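Local coordinates for protein Tas1 (Pseudomonas aeruginosa, PDB 6OX6) that acts as a type VI-secreted toxin that pyrophosphorylates adenosine nucleotides to (p)ppApp, depleting ADP and ATP in competitor cells, at residues R309-E315 with E361-P367; A331-V335 with G347-M352; T243-F249 with A289-N294. All blocks are in the same frame, centred on the assembly; numbering follows the deposited sequence.

Contact 1 of 3, residues R309-E315 with E361-P367; sequences RNTIIVE and EIQVNSP. With ACT (acetate ion), chain I.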
ATOM      1  N   ARG A 309      -0.913  -7.496 -10.345  1.00 35.92           N
ATOM      2  CA  ARG A 309      -0.889  -7.678  -8.904  1.00 36.76           C
ATOM      3  C   ARG A 309      -1.578  -8.977  -8.536  1.00 40.10           C
ATOM      4  O   ARG A 309      -2.439  -9.464  -9.268  1.00 41.16           O
ATOM      5  CB  ARG A 309      -1.553  -6.494  -8.198  1.00 36.02           C
ATOM      6  CG  ARG A 309      -3.012  -6.321  -8.525  1.00 40.66           C
ATOM      7  CD  ARG A 309      -3.640  -5.365  -7.525  1.00 50.70           C
ATOM      8  NE  ARG A 309      -5.087  -5.335  -7.674  1.00 60.06           N
ATOM      9  CZ  ARG A 309      -5.908  -6.242  -7.148  1.00 61.86           C
ATOM     10  NH1 ARG A 309      -5.422  -7.240  -6.408  1.00 61.44           N
ATOM     11  NH2 ARG A 309      -7.213  -6.144  -7.358  1.00 62.98           N
ATOM     12  N   ASN A 310      -1.202  -9.533  -7.386  1.00 32.42           N
ATOM     13  CA  ASN A 310      -1.979 -10.623  -6.818  1.00 36.54           C
ATOM     14  C   ASN A 310      -1.779 -10.641  -5.309  1.00 33.36           C
ATOM     15  O   ASN A 310      -1.071  -9.809  -4.737  1.00 30.82           O
ATOM     16  CB  ASN A 310      -1.635 -11.975  -7.457  1.00 40.77           C
ATOM     17  CG  ASN A 310      -0.171 -12.299  -7.387  1.00 43.81           C
ATOM     18  OD1 ASN A 310       0.431 -12.279  -6.308  1.00 43.03           O
ATOM     19  ND2 ASN A 310       0.404 -12.686  -8.530  1.00 43.79           N
ATOM     20  N   THR A 311      -2.453 -11.570  -4.662  1.00 34.74           N
ATOM     21  CA  THR A 311      -2.409 -11.724  -3.218  1.00 38.64           C
ATOM     22  C   THR A 311      -2.112 -13.180  -2.900  1.00 37.97           C
ATOM     23  O   THR A 311      -2.726 -14.086  -3.479  1.00 37.81           O
ATOM     24  CB  THR A 311      -3.754 -11.309  -2.551  1.00 42.00           C
ATOM     25  OG1 THR A 311      -4.116  -9.977  -2.947  1.00 49.42           O
ATOM     26  CG2 THR A 311      -3.647 -11.346  -1.039  1.00 42.37           C
ATOM     27  N   ILE A 312      -1.194 -13.405  -1.966  1.00 30.97           N
ATOM     28  CA  ILE A 312      -0.936 -14.737  -1.447  1.00 31.99           C
ATOM     29  C   ILE A 312      -1.567 -14.844  -0.066  1.00 33.09           C
ATOM     30  O   ILE A 312      -1.285 -14.040   0.832  1.00 35.17           O
ATOM     31  CB  ILE A 312       0.564 -15.041  -1.405  1.00 32.61           C
ATOM     32  CG1 ILE A 312       1.159 -14.949  -2.815  1.00 35.19           C
ATOM     33  CG2 ILE A 312       0.796 -16.390  -0.783  1.00 32.36           C
ATOM     34  CD1 ILE A 312       2.679 -15.101  -2.862  1.00 35.05           C
ATOM     35  N   ILE A 313      -2.449 -15.814   0.103  1.00 34.15           N
ATOM     36  CA  ILE A 313      -3.129 -16.025   1.378  1.00 38.37           C
ATOM     37  C   ILE A 313      -2.557 -17.296   1.971  1.00 41.80           C
ATOM     38  O   ILE A 313      -2.661 -18.368   1.364  1.00 42.10           O
ATOM     39  CB  ILE A 313      -4.658 -16.118   1.212  1.00 40.79           C
ATOM     40  CG1 ILE A 313      -5.215 -14.831   0.595  1.00 42.15           C
ATOM     41  CG2 ILE A 313      -5.356 -16.427   2.542  1.00 36.35           C
ATOM     42  CD1 ILE A 313      -5.443 -14.941  -0.903  1.00 42.12           C
ATOM     43  N   VAL A 314      -1.919 -17.175   3.136  1.00 40.66           N
ATOM     44  CA  VAL A 314      -1.370 -18.324   3.846  1.00 38.88           C
ATOM     45  C   VAL A 314      -1.703 -18.148   5.317  1.00 39.47           C
ATOM     46  O   VAL A 314      -2.097 -17.069   5.757  1.00 36.35           O
ATOM     47  CB  VAL A 314       0.154 -18.476   3.634  1.00 37.42           C
ATOM     48  CG1 VAL A 314       0.460 -18.972   2.210  1.00 36.09           C
ATOM     49  CG2 VAL A 314       0.872 -17.149   3.893  1.00 31.55           C
ATOM     50  N   GLU A 315      -1.544 -19.222   6.083  1.00 40.96           N
ATOM     51  CA  GLU A 315      -1.805 -19.132   7.512  1.00 47.06           C
ATOM     52  C   GLU A 315      -0.827 -18.165   8.174  1.00 49.36           C
ATOM     53  O   GLU A 315       0.236 -17.842   7.629  1.00 54.53           O
ATOM     54  CB  GLU A 315      -1.726 -20.512   8.153  1.00 54.02           C
ATOM     55  CG  GLU A 315      -2.780 -21.444   7.610  1.00 59.94           C
ATOM     56  CD  GLU A 315      -4.206 -20.980   7.949  1.00 66.16           C
ATOM     57  OE1 GLU A 315      -4.400 -20.259   8.963  1.00 68.66           O
ATOM     58  OE2 GLU A 315      -5.136 -21.336   7.191  1.00 67.28           O
ATOM     59  N   GLU A 361       3.141  -6.368  -8.242  1.00 35.79           N
ATOM     60  CA  GLU A 361       2.825  -6.281  -6.816  1.00 40.32           C
ATOM     61  C   GLU A 361       2.354  -7.635  -6.303  1.00 37.10           C
ATOM     62  O   GLU A 361       1.418  -8.213  -6.855  1.00 34.63           O
ATOM     63  CB  GLU A 361       1.732  -5.244  -6.543  1.00 41.28           C
ATOM     64  CG  GLU A 361       1.157  -5.347  -5.124  1.00 44.98           C
ATOM     65  CD  GLU A 361      -0.047  -4.420  -4.860  1.00 53.00           C
ATOM     66  OE1 GLU A 361      -1.222  -4.846  -5.067  1.00 57.55           O
ATOM     67  OE2 GLU A 361       0.182  -3.264  -4.425  1.00 54.03           O
ATOM     68  N   ILE A 362       2.978  -8.134  -5.236  1.00 33.85           N
ATOM     69  CA  ILE A 362       2.500  -9.350  -4.579  1.00 35.93           C
ATOM     70  C   ILE A 362       2.277  -9.064  -3.096  1.00 34.58           C
ATOM     71  O   ILE A 362       3.235  -8.813  -2.353  1.00 32.53           O
ATOM     72  CB  ILE A 362       3.464 -10.525  -4.748  1.00 34.32           C
ATOM     73  CG1 ILE A 362       3.650 -10.867  -6.219  1.00 35.64           C
ATOM     74  CG2 ILE A 362       2.886 -11.713  -4.031  1.00 39.45           C
ATOM     75  CD1 ILE A 362       4.743 -11.914  -6.462  1.00 41.25           C
ATOM     76  N   GLN A 363       1.031  -9.152  -2.653  1.00 34.04           N
ATOM     77  CA  GLN A 363       0.700  -8.963  -1.247  1.00 31.92           C
ATOM     78  C   GLN A 363       0.537 -10.311  -0.571  1.00 32.77           C
ATOM     79  O   GLN A 363       0.151 -11.293  -1.203  1.00 35.02           O
ATOM     80  CB  GLN A 363      -0.593  -8.180  -1.085  1.00 31.06           C
ATOM     81  CG  GLN A 363      -0.526  -6.772  -1.582  1.00 32.94           C
ATOM     82  CD  GLN A 363      -1.814  -6.062  -1.310  1.00 38.17           C
ATOM     83  OE1 GLN A 363      -2.781  -6.199  -2.052  1.00 46.97           O
ATOM     84  NE2 GLN A 363      -1.862  -5.356  -0.212  1.00 35.91           N
ATOM     85  N   VAL A 364       0.794 -10.343   0.730  1.00 30.40           N
ATOM     86  CA  VAL A 364       0.671 -11.565   1.511  1.00 38.31           C
ATOM     87  C   VAL A 364      -0.009 -11.224   2.821  1.00 38.31           C
ATOM     88  O   VAL A 364       0.316 -10.213   3.457  1.00 31.59           O
ATOM     89  CB  VAL A 364       2.036 -12.232   1.797  1.00 37.14           C
ATOM     90  CG1 VAL A 364       1.805 -13.648   2.223  1.00 35.54           C
ATOM     91  CG2 VAL A 364       2.978 -12.177   0.571  1.00 35.83           C
ATOM     92  N   ASN A 365      -0.927 -12.084   3.244  1.00 29.51           N
ATOM     93  CA  ASN A 365      -1.587 -11.891   4.531  1.00 31.36           C
ATOM     94  C   ASN A 365      -2.270 -13.188   4.915  1.00 33.07           C
ATOM     95  O   ASN A 365      -2.367 -14.119   4.112  1.00 33.80           O
ATOM     96  CB  ASN A 365      -2.616 -10.756   4.492  1.00 29.63           C
ATOM     97  CG  ASN A 365      -2.561  -9.887   5.743  1.00 32.63           C
ATOM     98  OD1 ASN A 365      -2.274 -10.383   6.833  1.00 34.76           O
ATOM     99  ND2 ASN A 365      -2.796  -8.589   5.585  1.00 29.82           N
ATOM    100  N   SER A 366      -2.747 -13.231   6.158  1.00 27.18           N
ATOM    101  CA  SER A 366      -3.491 -14.359   6.679  1.00 28.10           C
ATOM    102  C   SER A 366      -4.981 -14.221   6.371  1.00 32.89           C
ATOM    103  O   SER A 366      -5.471 -13.130   6.044  1.00 32.11           O
ATOM    104  CB  SER A 366      -3.287 -14.464   8.185  1.00 33.48           C
ATOM    105  OG  SER A 366      -3.699 -13.268   8.819  1.00 34.91           O
ATOM    106  N   PRO A 367      -5.733 -15.322   6.459  1.00 36.80           N
ATOM    107  CA  PRO A 367      -7.191 -15.203   6.300  1.00 34.33           C
ATOM    108  C   PRO A 367      -7.828 -14.312   7.357  1.00 29.31           C
ATOM    109  O   PRO A 367      -8.787 -13.589   7.051  1.00 28.54           O
ATOM    110  CB  PRO A 367      -7.687 -16.658   6.408  1.00 35.40           C
ATOM    111  CG  PRO A 367      -6.474 -17.515   6.133  1.00 35.72           C
ATOM    112  CD  PRO A 367      -5.309 -16.723   6.655  1.00 37.18           C
TER
HETATM  113  C   ACT I 507      -5.006  -7.039   1.377  1.00 66.35           C
HETATM  114  O   ACT I 507      -4.849  -5.789   1.242  1.00 65.83           O
HETATM  115  OXT ACT I 507      -6.045  -7.731   1.171  1.00 65.12           O
HETATM  116  CH3 ACT I 507      -3.719  -7.826   1.863  1.00 66.03           C
HETATM  117  O   HOH W   1      -2.496  -7.501  -4.399  1.00 49.44           O
HETATM  118  O   HOH W   2      -5.211  -7.584  -2.038  1.00 62.08           O
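Two parallel strands, 309-313 and 361-365, pair in the middle of the mixed sheet of the toxin domain. Their backbones form a regular ladder: Asn-310 N donates to Glu-361 O (3.0 Å), Gln-363 N to Asn-310 O (3.0 Å), Ile-312 N to Gln-363 O (2.6 Å), and Asn-365 N to Ile-312 O (3.1 Å). Val-314 N extends it to Asn-365 O (3.2 Å). On one face, branched Ile-312, Ile-362 and Val-364 pack beneath helices 256-273 and 319-328, Ile-312 CD1 meeting Ile-362 CG2 at 3.6 Å. Asn-310 is tolerated on this buried side in that its ND2 bonds Asp-264, although OD1 has no partner and lies 3.4 Å from Ile-362 CG2. On the other, Arg-309, Thr-311, Glu-361 and Gln-363 form a polar, water-bearing part, while Ile-313 and Asn-365 at its far end lie against helix 367-373. Water 2 joins Thr-311 OG1 to Gln-363 OE1 (2.8 Å each), and water 1 lies 2.7 Å from both Asn-310 O and Gln-363 OE1; Gln-363 NE2 reaches an acetate weakly. Ser-366 is the N-cap of helix 367-373, its OG weakly bonded to Met-369 N, and Pro-367, well placed in a first helical turn, lays CG 3.9 Å from Ile-313 CG2. A sheet with one face largely apolar and covered by two helices, the other partly polar and hydrated, is consistent with the fold of (p)ppGpp synthetases.

Contact 2 of 3, residues A331-V335 with G347-M352; sequences AKVKV and GVNSTM. With ACT (acetate ion), chain E.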
ATOM      1  N   ALA A 331      12.525  -8.986  -4.694  1.00 36.54           N
ATOM      2  CA  ALA A 331      11.421  -8.060  -4.453  1.00 36.45           C
ATOM      3  C   ALA A 331      11.820  -6.997  -3.438  1.00 36.73           C
ATOM      4  O   ALA A 331      12.572  -7.252  -2.493  1.00 39.38           O
ATOM      5  CB  ALA A 331      10.190  -8.806  -3.940  1.00 36.51           C
ATOM      6  N   LYS A 332      11.153  -5.850  -3.560  1.00 36.67           N
ATOM      7  CA  LYS A 332      11.238  -4.769  -2.585  1.00 34.78           C
ATOM      8  C   LYS A 332      10.117  -5.225  -1.639  1.00 31.55           C
ATOM      9  O   LYS A 332       9.000  -5.495  -2.091  1.00 35.57           O
ATOM     10  CB  LYS A 332      10.899  -3.427  -3.222  1.00 45.63           C
ATOM     11  CG  LYS A 332      11.455  -2.226  -2.474  1.00 50.21           C
ATOM     12  CD  LYS A 332      11.103  -0.925  -3.177  1.00 55.34           C
ATOM     13  CE  LYS A 332      12.066   0.186  -2.797  1.00 57.09           C
ATOM     14  NZ  LYS A 332      12.554   0.044  -1.397  1.00 60.59           N
ATOM     15  N   VAL A 333      10.373  -5.293  -0.336  1.00 28.98           N
ATOM     16  CA  VAL A 333       9.370  -5.874   0.556  1.00 31.76           C
ATOM     17  C   VAL A 333       9.069  -4.913   1.695  1.00 32.68           C
ATOM     18  O   VAL A 333       9.988  -4.419   2.354  1.00 34.43           O
ATOM     19  CB  VAL A 333       9.831  -7.230   1.115  1.00 36.80           C
ATOM     20  CG1 VAL A 333       8.770  -7.759   2.095  1.00 39.45           C
ATOM     21  CG2 VAL A 333      10.104  -8.242  -0.037  1.00 33.79           C
ATOM     22  N   LYS A 334       7.781  -4.657   1.938  1.00 28.67           N
ATOM     23  CA  LYS A 334       7.322  -3.888   3.091  1.00 28.72           C
ATOM     24  C   LYS A 334       6.616  -4.827   4.068  1.00 32.52           C
ATOM     25  O   LYS A 334       5.585  -5.421   3.733  1.00 28.92           O
ATOM     26  CB  LYS A 334       6.374  -2.762   2.663  1.00 36.18           C
ATOM     27  CG  LYS A 334       5.738  -2.006   3.852  1.00 41.43           C
ATOM     28  CD  LYS A 334       5.336  -0.585   3.461  1.00 43.16           C
ATOM     29  CE  LYS A 334       4.361  -0.591   2.282  1.00 42.91           C
ATOM     30  NZ  LYS A 334       2.947  -0.725   2.745  1.00 47.38           N
ATOM     31  N   VAL A 335       7.158  -4.953   5.272  1.00 29.09           N
ATOM     32  CA  VAL A 335       6.546  -5.754   6.321  1.00 29.93           C
ATOM     33  C   VAL A 335       5.868  -4.785   7.281  1.00 37.85           C
ATOM     34  O   VAL A 335       6.528  -3.958   7.925  1.00 37.55           O
ATOM     35  CB  VAL A 335       7.558  -6.642   7.043  1.00 34.44           C
ATOM     36  CG1 VAL A 335       6.876  -7.298   8.203  1.00 35.45           C
ATOM     37  CG2 VAL A 335       8.139  -7.697   6.081  1.00 30.47           C
ATOM     38  N   GLY A 347       0.477  -7.121   7.668  1.00 29.75           N
ATOM     39  CA  GLY A 347       0.495  -7.781   6.378  1.00 26.82           C
ATOM     40  C   GLY A 347       1.813  -7.512   5.676  1.00 29.39           C
ATOM     41  O   GLY A 347       2.693  -6.831   6.193  1.00 26.95           O
ATOM     42  N   VAL A 348       1.929  -8.057   4.471  1.00 30.16           N
ATOM     43  CA  VAL A 348       3.140  -7.915   3.671  1.00 29.00           C
ATOM     44  C   VAL A 348       2.758  -7.351   2.325  1.00 27.78           C
ATOM     45  O   VAL A 348       1.754  -7.766   1.734  1.00 28.31           O
ATOM     46  CB  VAL A 348       3.878  -9.254   3.480  1.00 28.09           C
ATOM     47  CG1 VAL A 348       5.047  -9.104   2.474  1.00 30.20           C
ATOM     48  CG2 VAL A 348       4.344  -9.758   4.800  1.00 29.30           C
ATOM     49  N   ASN A 349       3.568  -6.422   1.832  1.00 28.38           N
ATOM     50  CA  ASN A 349       3.463  -5.952   0.460  1.00 25.68           C
ATOM     51  C   ASN A 349       4.845  -6.009  -0.171  1.00 27.39           C
ATOM     52  O   ASN A 349       5.856  -5.757   0.486  1.00 28.29           O
ATOM     53  CB  ASN A 349       2.875  -4.525   0.393  1.00 41.28           C
ATOM     54  CG  ASN A 349       2.404  -4.150  -1.001  1.00 46.48           C
ATOM     55  OD1 ASN A 349       2.464  -4.955  -1.934  1.00 47.78           O
ATOM     56  ND2 ASN A 349       1.885  -2.933  -1.138  1.00 50.54           N
ATOM     57  N   SER A 350       4.891  -6.367  -1.440  1.00 30.01           N
ATOM     58  CA  SER A 350       6.170  -6.452  -2.104  1.00 31.74           C
ATOM     59  C   SER A 350       5.999  -6.004  -3.537  1.00 32.86           C
ATOM     60  O   SER A 350       4.912  -6.108  -4.119  1.00 33.61           O
ATOM     61  CB  SER A 350       6.736  -7.869  -2.050  1.00 35.84           C
ATOM     62  OG  SER A 350       5.998  -8.726  -2.898  1.00 31.50           O
ATOM     63  N   THR A 351       7.090  -5.521  -4.102  1.00 31.85           N
ATOM     64  CA  THR A 351       7.136  -5.064  -5.477  1.00 32.84           C
ATOM     65  C   THR A 351       8.205  -5.864  -6.182  1.00 38.94           C
ATOM     66  O   THR A 351       9.349  -5.918  -5.711  1.00 41.20           O
ATOM     67  CB  THR A 351       7.475  -3.573  -5.560  1.00 38.66           C
ATOM     68  OG1 THR A 351       6.530  -2.835  -4.783  1.00 38.79           O
ATOM     69  CG2 THR A 351       7.450  -3.093  -7.013  1.00 38.79           C
HETATM   70  N   MSE A 352       7.873  -6.439  -7.330  1.00 40.61           N
HETATM   71  CA  MSE A 352       8.839  -7.209  -8.078  1.00 44.39           C
HETATM   72  C   MSE A 352       9.084  -6.626  -9.433  1.00 44.30           C
HETATM   73  O   MSE A 352       8.118  -6.352 -10.167  1.00 43.68           O
HETATM   74  CB  MSE A 352       8.293  -8.607  -8.322  1.00 50.24           C
HETATM   75  CG  MSE A 352       8.386  -9.482  -7.087  1.00 52.59           C
HETATM   76 SE   MSE A 352       9.396 -11.110  -7.527  0.43 58.82          SE
HETATM   77  CE  MSE A 352      10.909 -10.210  -8.405  1.00 62.08           C
TER
HETATM   78  C   ACT E 503      -0.972  -2.050   1.873  1.00 83.24           C
HETATM   79  O   ACT E 503       0.032  -1.558   1.246  1.00 82.84           O
HETATM   80  OXT ACT E 503      -1.566  -3.159   1.702  1.00 84.80           O
HETATM   81  CH3 ACT E 503      -1.545  -1.162   3.014  1.00 81.62           C
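Strands 332-335 and 347-352 are the two arms of an antiparallel beta hairpin at one side of the sheet. Four backbone bonds hold them: Lys-332 N to Thr-351 O and Thr-351 N to Lys-332 O, both 2.8 Å, then Lys-334 N to Asn-349 O (2.7 Å) and Asn-349 N to Lys-334 O (2.9 Å). Between these lies the non-hydrogen-bonded pair Val-333 and Ser-350. On one face, where helix 319-328 packs on Val-333, Val-348 and Ser-350, Val-333 CG1 meets Val-348 CG1 at 4.0 Å. Ser-350 fits this buried side because its OG bonds Ile-362 O on the next strand. At the open end of the hairpin, where strand 332-335 begins, small Ala-331 leaves its CB 3.7 Å from CG of selenomethionine Met-352. The other face, with Lys-332, Lys-334, Asn-349 and Thr-351, meets the immunity protein Pa14_01140, whose Phe-61 receives a cation-pi contact from Lys-334. Nearby, ACT O of an acetate accepts weak bonds from Asn-349 ND2 (3.3 Å) and Lys-334 NZ (3.4 Å).

Contact 3 of 3, residues T243-F249 with A289-N294; sequences TQVPKGF and AMQKIN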
ATOM      1  N   THR A 243      -9.401  13.697 -19.711  1.00 91.98           N
ATOM      2  CA  THR A 243      -8.401  12.930 -18.974  1.00 90.74           C
ATOM      3  C   THR A 243      -7.134  12.662 -19.805  1.00 88.24           C
ATOM      4  O   THR A 243      -7.189  12.018 -20.846  1.00 87.88           O
ATOM      5  CB  THR A 243      -8.981  11.594 -18.492  1.00 89.98           C
ATOM      6  OG1 THR A 243      -7.917  10.748 -18.042  1.00 89.15           O
ATOM      7  CG2 THR A 243      -9.762  10.910 -19.618  1.00 90.67           C
ATOM      8  N   GLN A 244      -6.010  13.213 -19.367  1.00 87.08           N
ATOM      9  CA  GLN A 244      -4.771  13.117 -20.136  1.00 86.02           C
ATOM     10  C   GLN A 244      -3.958  11.824 -20.107  1.00 80.56           C
ATOM     11  O   GLN A 244      -3.451  11.415 -19.062  1.00 82.27           O
ATOM     12  CB  GLN A 244      -3.852  14.293 -19.780  1.00 94.81           C
ATOM     13  CG  GLN A 244      -4.516  15.656 -19.892  1.00104.73           C
ATOM     14  CD  GLN A 244      -4.449  16.223 -21.296  1.00112.11           C
ATOM     15  OE1 GLN A 244      -3.577  15.859 -22.085  1.00112.34           O
ATOM     16  NE2 GLN A 244      -5.373  17.122 -21.615  1.00115.98           N
ATOM     17  N   VAL A 245      -3.841  11.187 -21.271  1.00 74.51           N
ATOM     18  CA  VAL A 245      -2.996   9.992 -21.407  1.00 70.80           C
ATOM     19  C   VAL A 245      -1.573  10.354 -20.990  1.00 70.35           C
ATOM     20  O   VAL A 245      -1.073  11.422 -21.390  1.00 71.86           O
ATOM     21  CB  VAL A 245      -3.035   9.474 -22.852  1.00 67.85           C
ATOM     22  CG1 VAL A 245      -2.243   8.195 -22.992  1.00 52.21           C
ATOM     23  CG2 VAL A 245      -4.482   9.264 -23.326  1.00 66.40           C
ATOM     24  N   PRO A 246      -0.900   9.565 -20.159  1.00 67.97           N
ATOM     25  CA  PRO A 246       0.473   9.914 -19.783  1.00 64.45           C
ATOM     26  C   PRO A 246       1.442   9.544 -20.894  1.00 60.38           C
ATOM     27  O   PRO A 246       1.209   8.625 -21.679  1.00 59.74           O
ATOM     28  CB  PRO A 246       0.730   9.087 -18.514  1.00 61.88           C
ATOM     29  CG  PRO A 246      -0.639   8.630 -18.044  1.00 60.37           C
ATOM     30  CD  PRO A 246      -1.433   8.475 -19.319  1.00 63.74           C
ATOM     31  N   LYS A 247       2.536  10.300 -20.963  1.00 60.03           N
ATOM     32  CA  LYS A 247       3.546  10.048 -21.982  1.00 61.16           C
ATOM     33  C   LYS A 247       4.159   8.671 -21.775  1.00 58.71           C
ATOM     34  O   LYS A 247       4.553   8.314 -20.662  1.00 61.29           O
ATOM     35  CB  LYS A 247       4.631  11.123 -21.937  1.00 68.07           C
ATOM     36  CG  LYS A 247       4.149  12.523 -22.297  1.00 74.73           C
ATOM     37  CD  LYS A 247       4.601  12.954 -23.705  1.00 80.37           C
ATOM     38  CE  LYS A 247       6.035  12.510 -24.052  1.00 82.50           C
ATOM     39  NZ  LYS A 247       6.561  13.182 -25.298  1.00 82.47           N
ATOM     40  N   GLY A 248       4.241   7.894 -22.845  1.00 53.53           N
ATOM     41  CA  GLY A 248       4.756   6.549 -22.734  1.00 52.98           C
ATOM     42  C   GLY A 248       3.815   5.567 -22.078  1.00 52.01           C
ATOM     43  O   GLY A 248       4.228   4.437 -21.793  1.00 50.97           O
ATOM     44  N   PHE A 249       2.551   5.946 -21.876  1.00 52.65           N
ATOM     45  CA  PHE A 249       1.630   5.095 -21.129  1.00 51.82           C
ATOM     46  C   PHE A 249       1.447   3.740 -21.785  1.00 52.70           C
ATOM     47  O   PHE A 249       1.550   2.702 -21.124  1.00 48.82           O
ATOM     48  CB  PHE A 249       0.270   5.764 -20.974  1.00 55.51           C
ATOM     49  CG  PHE A 249      -0.749   4.870 -20.335  1.00 58.68           C
ATOM     50  CD1 PHE A 249      -0.834   4.788 -18.955  1.00 55.89           C
ATOM     51  CD2 PHE A 249      -1.605   4.096 -21.102  1.00 61.13           C
ATOM     52  CE1 PHE A 249      -1.750   3.955 -18.352  1.00 56.27           C
ATOM     53  CE2 PHE A 249      -2.536   3.262 -20.499  1.00 62.33           C
ATOM     54  CZ  PHE A 249      -2.608   3.196 -19.118  1.00 59.25           C
ATOM     55  N   ALA A 289      -5.663   3.088 -14.183  1.00 43.26           N
ATOM     56  CA  ALA A 289      -4.214   3.110 -14.293  1.00 45.61           C
ATOM     57  C   ALA A 289      -3.736   4.507 -14.650  1.00 47.14           C
ATOM     58  O   ALA A 289      -2.815   5.035 -14.024  1.00 44.95           O
ATOM     59  CB  ALA A 289      -3.757   2.097 -15.340  1.00 48.27           C
HETATM   60  N   MSE A 290      -4.384   5.137 -15.627  1.00 43.54           N
HETATM   61  CA  MSE A 290      -4.008   6.483 -16.014  1.00 47.92           C
HETATM   62  C   MSE A 290      -4.241   7.519 -14.944  1.00 46.57           C
HETATM   63  O   MSE A 290      -3.388   8.385 -14.738  1.00 46.02           O
HETATM   64  CB  MSE A 290      -4.729   6.922 -17.307  1.00 45.95           C
HETATM   65  CG  MSE A 290      -4.212   6.227 -18.556  1.00 48.61           C
HETATM   66 SE   MSE A 290      -5.435   6.300 -20.047  0.45 52.42          SE
HETATM   67  CE  MSE A 290      -5.756   8.210 -20.070  1.00 50.60           C
ATOM     68  N   GLN A 291      -5.366   7.411 -14.245  1.00 42.57           N
ATOM     69  CA  GLN A 291      -5.692   8.338 -13.170  1.00 45.06           C
ATOM     70  C   GLN A 291      -4.679   8.200 -12.037  1.00 40.94           C
ATOM     71  O   GLN A 291      -4.260   9.195 -11.445  1.00 39.14           O
ATOM     72  CB  GLN A 291      -7.106   8.082 -12.649  1.00 53.41           C
ATOM     73  CG  GLN A 291      -8.198   8.759 -13.461  1.00 69.90           C
ATOM     74  CD  GLN A 291      -7.959  10.246 -13.634  1.00 80.62           C
ATOM     75  OE1 GLN A 291      -6.837  10.678 -13.898  1.00 83.98           O
ATOM     76  NE2 GLN A 291      -9.015  11.036 -13.486  1.00 83.02           N
ATOM     77  N   LYS A 292      -4.288   6.964 -11.739  1.00 39.23           N
ATOM     78  CA  LYS A 292      -3.312   6.711 -10.673  1.00 37.97           C
ATOM     79  C   LYS A 292      -1.918   7.198 -11.067  1.00 37.22           C
ATOM     80  O   LYS A 292      -1.198   7.785 -10.244  1.00 38.99           O
ATOM     81  CB  LYS A 292      -3.295   5.223 -10.333  1.00 39.51           C
ATOM     82  CG  LYS A 292      -2.364   4.851  -9.202  1.00 40.59           C
ATOM     83  CD  LYS A 292      -2.621   3.426  -8.752  1.00 46.43           C
ATOM     84  CE  LYS A 292      -1.933   3.119  -7.428  1.00 49.50           C
ATOM     85  NZ  LYS A 292      -2.307   1.756  -6.957  1.00 52.19           N
ATOM     86  N   ILE A 293      -1.518   6.978 -12.321  1.00 38.12           N
ATOM     87  CA  ILE A 293      -0.243   7.524 -12.796  1.00 38.58           C
ATOM     88  C   ILE A 293      -0.233   9.039 -12.694  1.00 38.14           C
ATOM     89  O   ILE A 293       0.760   9.640 -12.261  1.00 37.56           O
ATOM     90  CB  ILE A 293       0.027   7.080 -14.242  1.00 39.44           C
ATOM     91  CG1 ILE A 293       0.421   5.604 -14.249  1.00 43.87           C
ATOM     92  CG2 ILE A 293       1.098   8.004 -14.890  1.00 39.89           C
ATOM     93  CD1 ILE A 293       0.227   4.922 -15.634  1.00 41.06           C
ATOM     94  N   ASN A 294      -1.320   9.685 -13.135  1.00 39.10           N
ATOM     95  CA  ASN A 294      -1.371  11.142 -13.118  1.00 39.43           C
ATOM     96  C   ASN A 294      -1.424  11.708 -11.699  1.00 49.26           C
ATOM     97  O   ASN A 294      -0.813  12.752 -11.430  1.00 45.63           O
ATOM     98  CB  ASN A 294      -2.575  11.639 -13.924  1.00 40.95           C
ATOM     99  CG  ASN A 294      -2.433  11.367 -15.425  1.00 42.42           C
ATOM    100  OD1 ASN A 294      -1.327  11.252 -15.945  1.00 45.41           O
ATOM    101  ND2 ASN A 294      -3.569  11.273 -16.122  1.00 43.88           N
TER
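Selenium lies over an aromatic ring here: SE of Met-290, a selenomethionine, sits 4.4 Å from the centroid of the Phe-249 ring and only 17° off its normal, a Met-aromatic contact. CG of the same residue makes a CH-pi contact, 3.5 Å from that centroid. The long, flexible side chain then carries its methyl to Val-245, in the loop ahead of helix 249-253, where Met-290 CE touches Val-245 CG2 at 3.7 Å. At the ring edge Phe-249 CD1 meets Ile-293 CD1 (3.5 Å) and CE1 meets Ala-289 CB (4.1 Å). The loop reaches this position through a type II beta turn from Pro-246 to Phe-249, closed by Phe-249 N to Pro-246 O (3.0 Å). Gly-248, at its third position with a positive phi of 74°, easy for glycine, is also the N-cap of helix 249-253. Pro-246 begins the turn and fills the gap beside helix 286-296, its CD 3.7 Å from Met-290 CG and its CG 3.7 Å from Ile-293 CG2. The hydrogen bond between the segments comes from Asn-294, whose side chain points toward the loop, ND2 donating to Gln-244 O at 2.9 Å; Thr-243 OG1 bonds Glu-287 of the same helix.

Overall arrangement
From the first modelled residues, contact 3 sets the entry loop 243-249 against helix 286-296, closing a loop that contains helix 256-273 and strand 277-280. The chain then enters strand 308-313 and contact 1 opens. Helix 319-328 leads to strand 332-336, the hairpin of contact 2 closes at strand 347-353, and strand 359-365 returns beside 308-313 to close contact 1. Contact 2 is thus nested inside contact 1, whereas contact 3 precedes both in series. Contacts 1 and 2 lie in one sheet and meet where neighbouring strands 347-353 and 359-365 pair, by Val-348 with Val-364 in the backbone and by Ser-350 OG with Ile-362 O; contact 3 lies apart, its centre about 27 Å from that of contact 1.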